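Local coordinates for B-type Cna protein (PDB 6FWY) that is of unknown function but, as an LPXTG-anchored surface protein with a thioester domain, may bind host targets covalently, at residues A[25-30]-A[35-40]; A[159-164]-A[271-276]; A[165-168]-A[173-176]. One frame throughout, in Å; residues are numbered along the deposited sequence.

Contact 1 of 3, residues A[25-30]-A[35-40]; sequences IRVNMP and EWMISS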
ATOM      1  N   ILE A  25      13.081  26.473  -0.891  1.00 31.48           N
ATOM      2  CA  ILE A  25      13.969  26.377   0.250  1.00 31.72           C
ATOM      3  C   ILE A  25      15.371  26.105  -0.267  1.00 31.59           C
ATOM      4  O   ILE A  25      15.566  25.823  -1.437  1.00 32.28           O
ATOM      5  CB  ILE A  25      13.533  25.257   1.253  1.00 31.30           C
ATOM      6  CG1 ILE A  25      13.579  23.857   0.639  1.00 30.78           C
ATOM      7  CG2 ILE A  25      12.127  25.533   1.798  1.00 32.00           C
ATOM      8  CD1 ILE A  25      14.893  23.117   0.742  1.00 30.50           C
ATOM      9  N   ARG A  26      16.341  26.185   0.635  1.00 32.23           N
ATOM     10  CA  ARG A  26      17.713  25.767   0.369  1.00 32.04           C
ATOM     11  C   ARG A  26      18.124  24.882   1.534  1.00 32.24           C
ATOM     12  O   ARG A  26      17.389  24.776   2.512  1.00 32.42           O
ATOM     13  CB  ARG A  26      18.632  26.988   0.217  1.00 31.97           C
ATOM     14  CG  ARG A  26      18.270  27.845  -0.980  1.00 32.44           C
ATOM     15  CD  ARG A  26      18.950  29.183  -1.001  1.00 32.22           C
ATOM     16  NE  ARG A  26      18.410  30.088   0.010  1.00 32.44           N
ATOM     17  CZ  ARG A  26      18.991  31.235   0.390  1.00 32.07           C
ATOM     18  NH1 ARG A  26      20.112  31.638  -0.168  1.00 31.30           N
ATOM     19  NH2 ARG A  26      18.418  31.986   1.320  1.00 32.01           N
ATOM     20  N   VAL A  27      19.286  24.244   1.421  1.00 31.89           N
ATOM     21  CA  VAL A  27      19.787  23.374   2.468  1.00 31.57           C
ATOM     22  C   VAL A  27      21.270  23.635   2.708  1.00 32.27           C
ATOM     23  O   VAL A  27      22.076  23.592   1.750  1.00 31.62           O
ATOM     24  CB  VAL A  27      19.610  21.881   2.147  1.00 31.63           C
ATOM     25  CG1 VAL A  27      20.091  21.010   3.296  1.00 31.53           C
ATOM     26  CG2 VAL A  27      18.154  21.552   1.810  1.00 31.40           C
ATOM     27  N   ASN A  28      21.608  23.877   3.982  1.00 31.10           N
ATOM     28  CA  ASN A  28      22.983  23.834   4.443  1.00 31.73           C
ATOM     29  C   ASN A  28      23.472  22.393   4.430  1.00 32.44           C
ATOM     30  O   ASN A  28      23.177  21.597   5.311  1.00 31.43           O
ATOM     31  CB  ASN A  28      23.136  24.429   5.862  1.00 32.26           C
ATOM     32  CG  ASN A  28      22.813  25.913   5.907  1.00 31.06           C
ATOM     33  OD1 ASN A  28      23.113  26.654   4.977  1.00 29.90           O
ATOM     34  ND2 ASN A  28      22.185  26.339   6.987  1.00 31.87           N
ATOM     35  N   MET A  29      24.185  22.061   3.368  1.00 33.75           N
ATOM     36  CA  MET A  29      24.775  20.762   3.189  1.00 34.83           C
ATOM     37  C   MET A  29      26.170  20.829   3.754  1.00 35.21           C
ATOM     38  O   MET A  29      26.739  21.912   3.822  1.00 35.75           O
ATOM     39  CB  MET A  29      24.817  20.425   1.693  1.00 34.95           C
ATOM     40  CG  MET A  29      23.445  20.048   1.156  1.00 35.13           C
ATOM     41  SD  MET A  29      22.622  18.617   1.914  1.00 36.10           S
ATOM     42  CE  MET A  29      23.184  17.241   0.896  1.00 35.59           C
ATOM     43  N   PRO A  30      26.770  19.668   4.065  1.00 36.24           N
ATOM     44  CA  PRO A  30      28.088  19.705   4.724  1.00 37.67           C
ATOM     45  C   PRO A  30      29.222  20.528   4.105  1.00 38.97           C
ATOM     46  O   PRO A  30      29.977  21.135   4.844  1.00 40.56           O
ATOM     47  CB  PRO A  30      28.516  18.249   4.738  1.00 38.34           C
ATOM     48  CG  PRO A  30      27.219  17.490   4.798  1.00 37.56           C
ATOM     49  CD  PRO A  30      26.266  18.283   3.928  1.00 35.94           C
ATOM     50  N   GLU A  35      22.639  25.553  -0.304  1.00 32.43           N
ATOM     51  CA  GLU A  35      22.597  24.814  -1.561  1.00 33.22           C
ATOM     52  C   GLU A  35      21.127  24.703  -2.045  1.00 31.87           C
ATOM     53  O   GLU A  35      20.229  24.414  -1.253  1.00 30.07           O
ATOM     54  CB  GLU A  35      23.188  23.425  -1.367  1.00 33.95           C
ATOM     55  CG  GLU A  35      23.258  22.603  -2.631  1.00 35.25           C
ATOM     56  CD  GLU A  35      23.895  21.237  -2.442  1.00 36.21           C
ATOM     57  OE1 GLU A  35      24.985  21.142  -1.814  1.00 37.30           O
ATOM     58  OE2 GLU A  35      23.339  20.246  -2.983  1.00 37.51           O
ATOM     59  N   TRP A  36      20.907  24.967  -3.334  1.00 31.98           N
ATOM     60  CA  TRP A  36      19.562  24.886  -3.924  1.00 32.12           C
ATOM     61  C   TRP A  36      19.149  23.422  -4.065  1.00 30.70           C
ATOM     62  O   TRP A  36      19.992  22.539  -4.280  1.00 29.93           O
ATOM     63  CB  TRP A  36      19.475  25.570  -5.291  1.00 32.75           C
ATOM     64  CG  TRP A  36      19.551  27.068  -5.272  1.00 33.23           C
ATOM     65  CD1 TRP A  36      20.122  27.872  -4.295  1.00 33.65           C
ATOM     66  CD2 TRP A  36      19.129  27.953  -6.308  1.00 34.06           C
ATOM     67  NE1 TRP A  36      20.047  29.188  -4.664  1.00 33.62           N
ATOM     68  CE2 TRP A  36      19.440  29.273  -5.889  1.00 34.36           C
ATOM     69  CE3 TRP A  36      18.502  27.767  -7.547  1.00 34.57           C
ATOM     70  CZ2 TRP A  36      19.136  30.399  -6.673  1.00 35.13           C
ATOM     71  CZ3 TRP A  36      18.198  28.893  -8.321  1.00 35.37           C
ATOM     72  CH2 TRP A  36      18.522  30.198  -7.873  1.00 35.64           C
ATOM     73  N   MET A  37      17.846  23.199  -3.911  1.00 30.81           N
ATOM     74  CA  MET A  37      17.263  21.879  -4.064  1.00 31.76           C
ATOM     75  C   MET A  37      16.181  21.925  -5.147  1.00 31.88           C
ATOM     76  O   MET A  37      14.988  22.002  -4.857  1.00 32.13           O
ATOM     77  CB  MET A  37      16.716  21.398  -2.730  1.00 32.08           C
ATOM     78  CG  MET A  37      17.795  21.103  -1.695  1.00 31.87           C
ATOM     79  SD  MET A  37      18.840  19.728  -2.179  1.00 33.09           S
ATOM     80  CE  MET A  37      20.201  19.860  -1.075  1.00 33.21           C
ATOM     81  N   ILE A  38      16.645  21.884  -6.391  1.00 32.05           N
ATOM     82  CA  ILE A  38      15.791  21.966  -7.561  1.00 32.43           C
ATOM     83  C   ILE A  38      15.170  20.565  -7.772  1.00 31.96           C
ATOM     84  O   ILE A  38      15.675  19.558  -7.242  1.00 29.80           O
ATOM     85  CB  ILE A  38      16.535  22.430  -8.839  1.00 33.37           C
ATOM     86  CG1 ILE A  38      17.399  21.292  -9.437  1.00 34.15           C
ATOM     87  CG2 ILE A  38      17.370  23.682  -8.572  1.00 33.82           C
ATOM     88  CD1 ILE A  38      18.244  21.669 -10.626  1.00 35.29           C
ATOM     89  N   SER A  39      14.079  20.530  -8.543  1.00 32.28           N
ATOM     90  CA  SER A  39      13.421  19.272  -8.853  1.00 32.41           C
ATOM     91  C   SER A  39      12.538  19.372 -10.088  1.00 33.08           C
ATOM     92  O   SER A  39      12.049  20.456 -10.449  1.00 32.61           O
ATOM     93  CB  SER A  39      12.582  18.791  -7.679  1.00 31.91           C
ATOM     94  OG  SER A  39      12.363  17.401  -7.777  1.00 31.00           O
ATOM     95  N   SER A  40      12.355  18.207 -10.709  1.00 32.94           N
ATOM     96  CA  SER A  40      11.434  18.025 -11.831  1.00 34.61           C
ATOM     97  C   SER A  40      10.366  17.014 -11.438  1.00 33.46           C
ATOM     98  O   SER A  40      10.678  15.936 -10.945  1.00 32.32           O
ATOM     99  CB  SER A  40      12.177  17.485 -13.036  1.00 35.42           C
ATOM    100  OG  SER A  40      13.078  18.425 -13.555  1.00 36.82           O
TER
HETATM  101  O   HOH W   1      16.380  25.320  -3.982  1.00 40.48           O
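A beta hairpin made of strands 26-29 and 32-44 brings Val27 and Glu35 together as an antiparallel hydrogen-bonded pair. Val27 N donates to Glu35 O at 2.8 Å, with an N-H...O angle of 158° and the donor in the carbonyl plane. The return bond, Glu35 N to Val27 O, is 2.9 Å but more bent, and its donor stands 49° above the carbonyl plane, away from either lone pair. Towards Ile25 the direct pairing gives way to a water: it donates to Ile25 O and accepts from Met37 N, bridging two atoms that lie 4.3 Å apart.

The side chains of Val27 and Glu35 share one face of the hairpin. CG2 of Val27 stands beside its backbone N, and that branch meets CG of Met37 at 3.6 Å. The Met37 chain, bent at chi2 (-65°), brings CE to Val27 CB and within 3.9 Å of Met29 CG. Glu35 runs fully extended from CB, and its OE1 comes to rest 3.5 Å from Met29 CG, a contact of carboxylate oxygen with methylene. On the other face the aliphatic part of Arg26 approaches Trp36 obliquely, CD lying 3.7 Å from CD1 of the indole, while the guanidinium plane is steeply inclined to the ring. The charged end passes on to Ser125, which takes a hydrogen bond from NH2.

Strand 122-123 pairs with 26-29 on the side away from 32-44, where Arg26 exchanges backbone bonds with Val123. Helix 99-113 covers the apolar side: Ile25 packs on Tyr104 and Leu108, Met37 on Trp111, and Tyr104 OH is hydrogen-bonded to Met37 O.

Contact 2 of 3, residues A[159-164]-A[271-276]; sequences FSITAS and KSLSAK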
ATOM      1  N   PHE A 159      -7.542  -9.445   6.931  1.00 39.42           N
ATOM      2  CA  PHE A 159      -8.343 -10.555   6.419  1.00 37.90           C
ATOM      3  C   PHE A 159      -8.766 -11.485   7.546  1.00 37.85           C
ATOM      4  O   PHE A 159      -7.945 -11.902   8.366  1.00 37.65           O
ATOM      5  CB  PHE A 159      -7.580 -11.320   5.337  1.00 37.24           C
ATOM      6  CG  PHE A 159      -8.280 -12.555   4.857  1.00 36.88           C
ATOM      7  CD1 PHE A 159      -9.617 -12.514   4.448  1.00 36.99           C
ATOM      8  CD2 PHE A 159      -7.605 -13.756   4.797  1.00 37.09           C
ATOM      9  CE1 PHE A 159     -10.268 -13.655   3.999  1.00 36.67           C
ATOM     10  CE2 PHE A 159      -8.245 -14.902   4.363  1.00 37.39           C
ATOM     11  CZ  PHE A 159      -9.583 -14.855   3.948  1.00 36.76           C
ATOM     12  N   SER A 160     -10.056 -11.816   7.571  1.00 37.40           N
ATOM     13  CA  SER A 160     -10.586 -12.736   8.561  1.00 37.61           C
ATOM     14  C   SER A 160     -11.740 -13.579   8.012  1.00 37.31           C
ATOM     15  O   SER A 160     -12.509 -13.133   7.154  1.00 36.70           O
ATOM     16  CB  SER A 160     -11.058 -11.962   9.788  1.00 39.27           C
ATOM     17  OG  SER A 160     -12.131 -11.110   9.450  1.00 39.41           O
ATOM     18  N   ILE A 161     -11.813 -14.808   8.522  1.00 37.48           N
ATOM     19  CA  ILE A 161     -12.960 -15.680   8.361  1.00 36.83           C
ATOM     20  C   ILE A 161     -13.448 -15.986   9.765  1.00 37.97           C
ATOM     21  O   ILE A 161     -12.690 -16.473  10.577  1.00 38.66           O
ATOM     22  CB  ILE A 161     -12.576 -16.973   7.610  1.00 36.26           C
ATOM     23  CG1 ILE A 161     -12.108 -16.629   6.193  1.00 35.58           C
ATOM     24  CG2 ILE A 161     -13.745 -17.961   7.602  1.00 36.41           C
ATOM     25  CD1 ILE A 161     -11.583 -17.773   5.387  1.00 35.89           C
ATOM     26  N   THR A 162     -14.718 -15.706  10.031  1.00 38.95           N
ATOM     27  CA  THR A 162     -15.305 -15.847  11.364  1.00 40.95           C
ATOM     28  C   THR A 162     -16.622 -16.629  11.296  1.00 41.27           C
ATOM     29  O   THR A 162     -17.494 -16.307  10.495  1.00 41.15           O
ATOM     30  CB  THR A 162     -15.553 -14.452  11.982  1.00 43.26           C
ATOM     31  OG1 THR A 162     -14.384 -13.644  11.790  1.00 43.38           O
ATOM     32  CG2 THR A 162     -15.859 -14.540  13.484  1.00 46.21           C
ATOM     33  N   ALA A 163     -16.747 -17.658  12.125  1.00 42.19           N
ATOM     34  CA  ALA A 163     -17.966 -18.465  12.225  1.00 42.22           C
ATOM     35  C   ALA A 163     -19.060 -17.569  12.770  1.00 44.67           C
ATOM     36  O   ALA A 163     -18.832 -16.843  13.740  1.00 46.98           O
ATOM     37  CB  ALA A 163     -17.754 -19.652  13.149  1.00 43.06           C
ATOM     38  N   SER A 164     -20.218 -17.587  12.116  1.00 44.63           N
ATOM     39  CA  SER A 164     -21.376 -16.780  12.523  1.00 47.45           C
ATOM     40  C   SER A 164     -22.496 -17.622  13.118  1.00 48.72           C
ATOM     41  O   SER A 164     -23.104 -17.220  14.113  1.00 52.63           O
ATOM     42  CB  SER A 164     -21.893 -15.956  11.341  1.00 47.38           C
ATOM     43  OG  SER A 164     -22.131 -16.786  10.217  1.00 46.22           O
ATOM     44  N   LYS A 271      -6.983 -17.056  10.193  1.00 39.22           N
ATOM     45  CA  LYS A 271      -6.762 -18.066  11.218  1.00 41.09           C
ATOM     46  C   LYS A 271      -7.312 -19.453  10.828  1.00 40.93           C
ATOM     47  O   LYS A 271      -8.068 -19.599   9.865  1.00 40.44           O
ATOM     48  CB  LYS A 271      -7.424 -17.633  12.527  1.00 42.97           C
ATOM     49  CG  LYS A 271      -6.894 -16.320  13.080  1.00 43.49           C
ATOM     50  CD  LYS A 271      -7.929 -15.625  13.952  1.00 45.21           C
ATOM     51  CE  LYS A 271      -7.398 -14.275  14.424  1.00 46.72           C
ATOM     52  NZ  LYS A 271      -7.926 -13.996  15.786  1.00 49.33           N
ATOM     53  N   SER A 272      -6.920 -20.457  11.597  1.00 41.93           N
ATOM     54  CA  SER A 272      -7.441 -21.799  11.483  1.00 42.65           C
ATOM     55  C   SER A 272      -8.826 -21.888  12.131  1.00 43.35           C
ATOM     56  O   SER A 272      -9.025 -21.404  13.240  1.00 45.52           O
ATOM     57  CB  SER A 272      -6.491 -22.786  12.158  1.00 44.03           C
ATOM     58  OG  SER A 272      -6.951 -24.128  11.980  1.00 44.47           O
ATOM     59  N   LEU A 273      -9.767 -22.498  11.428  1.00 42.76           N
ATOM     60  CA  LEU A 273     -11.145 -22.686  11.906  1.00 43.16           C
ATOM     61  C   LEU A 273     -11.484 -24.153  11.971  1.00 42.90           C
ATOM     62  O   LEU A 273     -10.965 -24.924  11.181  1.00 42.64           O
ATOM     63  CB  LEU A 273     -12.105 -21.995  10.942  1.00 42.38           C
ATOM     64  CG  LEU A 273     -11.889 -20.481  10.872  1.00 42.49           C
ATOM     65  CD1 LEU A 273     -11.707 -20.008   9.447  1.00 41.59           C
ATOM     66  CD2 LEU A 273     -13.053 -19.781  11.549  1.00 43.47           C
ATOM     67  N   SER A 274     -12.335 -24.533  12.918  1.00 44.06           N
ATOM     68  CA  SER A 274     -12.880 -25.898  13.023  1.00 44.03           C
ATOM     69  C   SER A 274     -14.401 -25.911  12.995  1.00 43.58           C
ATOM     70  O   SER A 274     -15.034 -25.081  13.632  1.00 44.08           O
ATOM     71  CB  SER A 274     -12.430 -26.591  14.323  1.00 45.85           C
ATOM     72  OG  SER A 274     -11.032 -26.748  14.344  1.00 47.55           O
ATOM     73  N   ALA A 275     -14.961 -26.858  12.249  1.00 42.86           N
ATOM     74  CA  ALA A 275     -16.379 -27.193  12.299  1.00 42.69           C
ATOM     75  C   ALA A 275     -16.468 -28.520  13.038  1.00 43.26           C
ATOM     76  O   ALA A 275     -15.698 -29.435  12.754  1.00 42.64           O
ATOM     77  CB  ALA A 275     -16.956 -27.337  10.884  1.00 42.19           C
ATOM     78  N   LYS A 276     -17.407 -28.628  13.970  1.00 44.04           N
ATOM     79  CA  LYS A 276     -17.602 -29.848  14.751  1.00 44.45           C
ATOM     80  C   LYS A 276     -19.064 -30.285  14.647  1.00 44.34           C
ATOM     81  O   LYS A 276     -19.949 -29.449  14.657  1.00 44.64           O
ATOM     82  CB  LYS A 276     -17.191 -29.587  16.197  1.00 46.17           C
ATOM     83  CG  LYS A 276     -17.402 -30.756  17.151  1.00 47.68           C
ATOM     84  CD  LYS A 276     -16.661 -30.553  18.479  1.00 49.54           C
ATOM     85  CE  LYS A 276     -17.409 -31.082  19.707  1.00 51.08           C
ATOM     86  NZ  LYS A 276     -17.809 -32.522  19.641  1.00 51.42           N
TER
HETATM   87  O   HOH W   2      -9.635 -15.348  10.538  1.00 38.12           O
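The apolar part of this contact is carried by Ile161 and Leu273, whose side chains cross at about a right angle. CD1 of Leu273 lies 3.4 Å from CG2 of Ile161, tighter than usual, a closeness that is doubtful given the unusual Leu273 rotamer; the same methyl is 3.7 Å from Ile161 CB. With chi1 of Ile161 at -63°, CG1 lies beside the backbone N and CG2 anti to it, which turns CG2 to Leu273 CD1. The other methyl of Leu273, CD2, reaches past the side chain to the backbone, 3.5 Å from Ile161 O and 4.3 Å from Ala163 N. Leu273 thus straddles Ile161, one methyl on the side chain and one by the main-chain carbonyl.

No backbone hydrogen bond joins the two segments, and their strands pair in different sheets. Strand 159-169 is an outer strand of a five-stranded antiparallel sheet, bonded to 172-181, while Leu273 exchanges backbone bonds with Phe235 of strand 231-250 in the larger antiparallel sheet. The contact is therefore packing between two antiparallel sheets, and it joins residues more than a hundred positions apart. Leu189 of strand 185-191 and Ser270 also touch Ile161, and Ala163 rests on Tyr177.

The polar part consists of a single water, which links the two backbones beside the Ile161-Leu273 packing: it accepts from Ile161 N at 3.0 Å and from Lys271 N at 3.2 Å.

Contact 3 of 3, residues A[165-168]-A[173-176]; sequences KTAD and HTFT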
ATOM      1  N   LYS A 165     -22.784 -18.772  12.516  1.00 46.73           N
ATOM      2  CA  LYS A 165     -23.848 -19.659  13.001  1.00 47.46           C
ATOM      3  C   LYS A 165     -23.694 -21.079  12.489  1.00 45.08           C
ATOM      4  O   LYS A 165     -22.982 -21.322  11.518  1.00 42.81           O
ATOM      5  CB  LYS A 165     -25.225 -19.124  12.600  1.00 49.25           C
ATOM      6  CG  LYS A 165     -25.432 -19.036  11.096  1.00 48.08           C
ATOM      7  CD  LYS A 165     -26.739 -18.345  10.719  1.00 50.74           C
ATOM      8  CE  LYS A 165     -26.699 -17.963   9.243  1.00 50.12           C
ATOM      9  NZ  LYS A 165     -27.921 -17.269   8.769  1.00 53.45           N
ATOM     10  N   THR A 166     -24.365 -22.009  13.159  1.00 46.28           N
ATOM     11  CA  THR A 166     -24.403 -23.417  12.798  1.00 45.33           C
ATOM     12  C   THR A 166     -25.848 -23.874  12.889  1.00 46.71           C
ATOM     13  O   THR A 166     -26.592 -23.380  13.730  1.00 48.73           O
ATOM     14  CB  THR A 166     -23.547 -24.286  13.754  1.00 46.49           C
ATOM     15  OG1 THR A 166     -24.108 -24.250  15.076  1.00 49.50           O
ATOM     16  CG2 THR A 166     -22.100 -23.776  13.828  1.00 45.70           C
ATOM     17  N   ALA A 167     -26.244 -24.819  12.043  1.00 45.64           N
ATOM     18  CA  ALA A 167     -27.579 -25.400  12.113  1.00 47.17           C
ATOM     19  C   ALA A 167     -27.656 -26.708  11.330  1.00 47.04           C
ATOM     20  O   ALA A 167     -26.938 -26.903  10.340  1.00 45.75           O
ATOM     21  CB  ALA A 167     -28.634 -24.432  11.578  1.00 47.91           C
ATOM     22  N   ASP A 168     -28.548 -27.591  11.773  1.00 48.20           N
ATOM     23  CA  ASP A 168     -28.929 -28.739  10.982  1.00 48.54           C
ATOM     24  C   ASP A 168     -30.056 -28.294  10.039  1.00 48.90           C
ATOM     25  O   ASP A 168     -31.006 -27.650  10.471  1.00 50.89           O
ATOM     26  CB  ASP A 168     -29.336 -29.908  11.897  1.00 50.19           C
ATOM     27  CG  ASP A 168     -28.131 -30.551  12.592  1.00 50.83           C
ATOM     28  OD1 ASP A 168     -26.967 -30.245  12.250  1.00 50.18           O
ATOM     29  OD2 ASP A 168     -28.357 -31.366  13.509  1.00 53.21           O
ATOM     30  N   HIS A 173     -25.425 -31.107   8.391  1.00 42.60           N
ATOM     31  CA  HIS A 173     -24.934 -30.176   9.395  1.00 42.14           C
ATOM     32  C   HIS A 173     -24.369 -29.001   8.610  1.00 41.98           C
ATOM     33  O   HIS A 173     -23.569 -29.217   7.705  1.00 41.60           O
ATOM     34  CB  HIS A 173     -23.799 -30.773  10.244  1.00 42.30           C
ATOM     35  CG  HIS A 173     -24.157 -32.027  10.985  1.00 42.03           C
ATOM     36  ND1 HIS A 173     -25.074 -32.050  12.014  1.00 42.83           N
ATOM     37  CD2 HIS A 173     -23.677 -33.291  10.875  1.00 41.77           C
ATOM     38  CE1 HIS A 173     -25.157 -33.278  12.495  1.00 42.76           C
ATOM     39  NE2 HIS A 173     -24.316 -34.048  11.824  1.00 42.40           N
ATOM     40  N   THR A 174     -24.782 -27.774   8.943  1.00 42.36           N
ATOM     41  CA  THR A 174     -24.336 -26.563   8.226  1.00 42.13           C
ATOM     42  C   THR A 174     -23.502 -25.639   9.140  1.00 42.10           C
ATOM     43  O   THR A 174     -23.785 -25.504  10.330  1.00 42.45           O
ATOM     44  CB  THR A 174     -25.504 -25.762   7.591  1.00 42.99           C
ATOM     45  OG1 THR A 174     -26.183 -24.999   8.579  1.00 43.97           O
ATOM     46  CG2 THR A 174     -26.496 -26.683   6.887  1.00 43.62           C
ATOM     47  N   PHE A 175     -22.476 -25.018   8.566  1.00 41.37           N
ATOM     48  CA  PHE A 175     -21.597 -24.095   9.281  1.00 41.63           C
ATOM     49  C   PHE A 175     -21.396 -22.859   8.408  1.00 41.63           C
ATOM     50  O   PHE A 175     -20.800 -22.939   7.334  1.00 39.78           O
ATOM     51  CB  PHE A 175     -20.244 -24.757   9.576  1.00 40.91           C
ATOM     52  CG  PHE A 175     -20.358 -26.038  10.347  1.00 41.01           C
ATOM     53  CD1 PHE A 175     -20.389 -26.023  11.739  1.00 41.77           C
ATOM     54  CD2 PHE A 175     -20.469 -27.253   9.680  1.00 40.40           C
ATOM     55  CE1 PHE A 175     -20.514 -27.207  12.452  1.00 42.30           C
ATOM     56  CE2 PHE A 175     -20.591 -28.443  10.378  1.00 40.68           C
ATOM     57  CZ  PHE A 175     -20.617 -28.435  11.763  1.00 41.81           C
ATOM     58  N   THR A 176     -21.912 -21.721   8.853  1.00 43.00           N
ATOM     59  CA  THR A 176     -21.790 -20.466   8.115  1.00 43.25           C
ATOM     60  C   THR A 176     -20.654 -19.622   8.690  1.00 43.26           C
ATOM     61  O   THR A 176     -20.465 -19.569   9.895  1.00 44.26           O
ATOM     62  CB  THR A 176     -23.127 -19.701   8.099  1.00 44.86           C
ATOM     63  OG1 THR A 176     -24.131 -20.562   7.555  1.00 44.44           O
ATOM     64  CG2 THR A 176     -23.044 -18.418   7.256  1.00 45.08           C
TER
HETATM   65  O   HOH W   3     -24.565 -27.952  12.437  1.00 42.96           O
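The imidazole of His173 meets the carboxylate of Asp168 at its ring edge: ND1 donates to OD1 at 2.6 Å, with an N-H...O angle of 150°. The acceptor lies slightly out of the ring plane, and ND1 in turn approaches OD1 from above the carboxylate plane, the two flat groups being 53° apart. Both side chains leave their strands alongside one another, each with CG beside its backbone N, and the turn of the imidazole then presents ND1 to OD1. Trp277 meets the His173 ring with the two planes at a shallow angle. The ring of Phe175 receives CG2 of Thr166 obliquely, 3.5 Å from CD1; Ala275 and Trp277 also pack against this ring.

These pairs alternate with backbone-bonded ones in a regular antiparallel beta hairpin of strands 159-169 and 172-181, whose short segments run nearly antiparallel to each other. Asp168-His173 and Thr166-Phe175 are its non-hydrogen-bonded pairs, with side chains on one face. Ala167-Thr174 and Lys165-Thr176 are hydrogen-bonded, and their side chains occupy the other face.

Ala167 O is gripped twice by one residue: Thr174 N and Thr174 OG1 both donate to it at 2.7 Å, from opposite faces of the carbonyl plane. With chi1 at 78° the hydroxyl sits between the backbone N and the carbonyl carbon, close enough to its own N to share the acceptor. Ala167 N completes the pair by donating to Thr174 O at 3.1 Å. Further along, Thr176 N donates to Lys165 O at 2.9 Å. The extended Lys165 chain runs side by side with Thr176, CG lying 3.8 Å from CB, while the Thr176 hydroxyl is hydrogen-bonded to Thr221 on strand 218-225.

How the contacts relate
Contacts 2 and 3 form one neighbourhood, their centres 13 Å apart, and share strand 159-169; contact 3 is nested inside the chain loop closed by contact 2. They meet directly: Ser164 N lies 3.0 Å from Thr176 O, a probable hydrogen bond continuing the hairpin pairing, and Ala275 CB packs 3.7 Å from Phe175 CG. Contact 3 pairs an outermost strand of the smaller sheet with its neighbour, and contact 2 packs that strand against the larger one. Contact 1 lies on the opposite side of the chain's centre, its own centre 55 Å from that of contact 2 and 66 Å from that of contact 3, which reflects the elongated molecule.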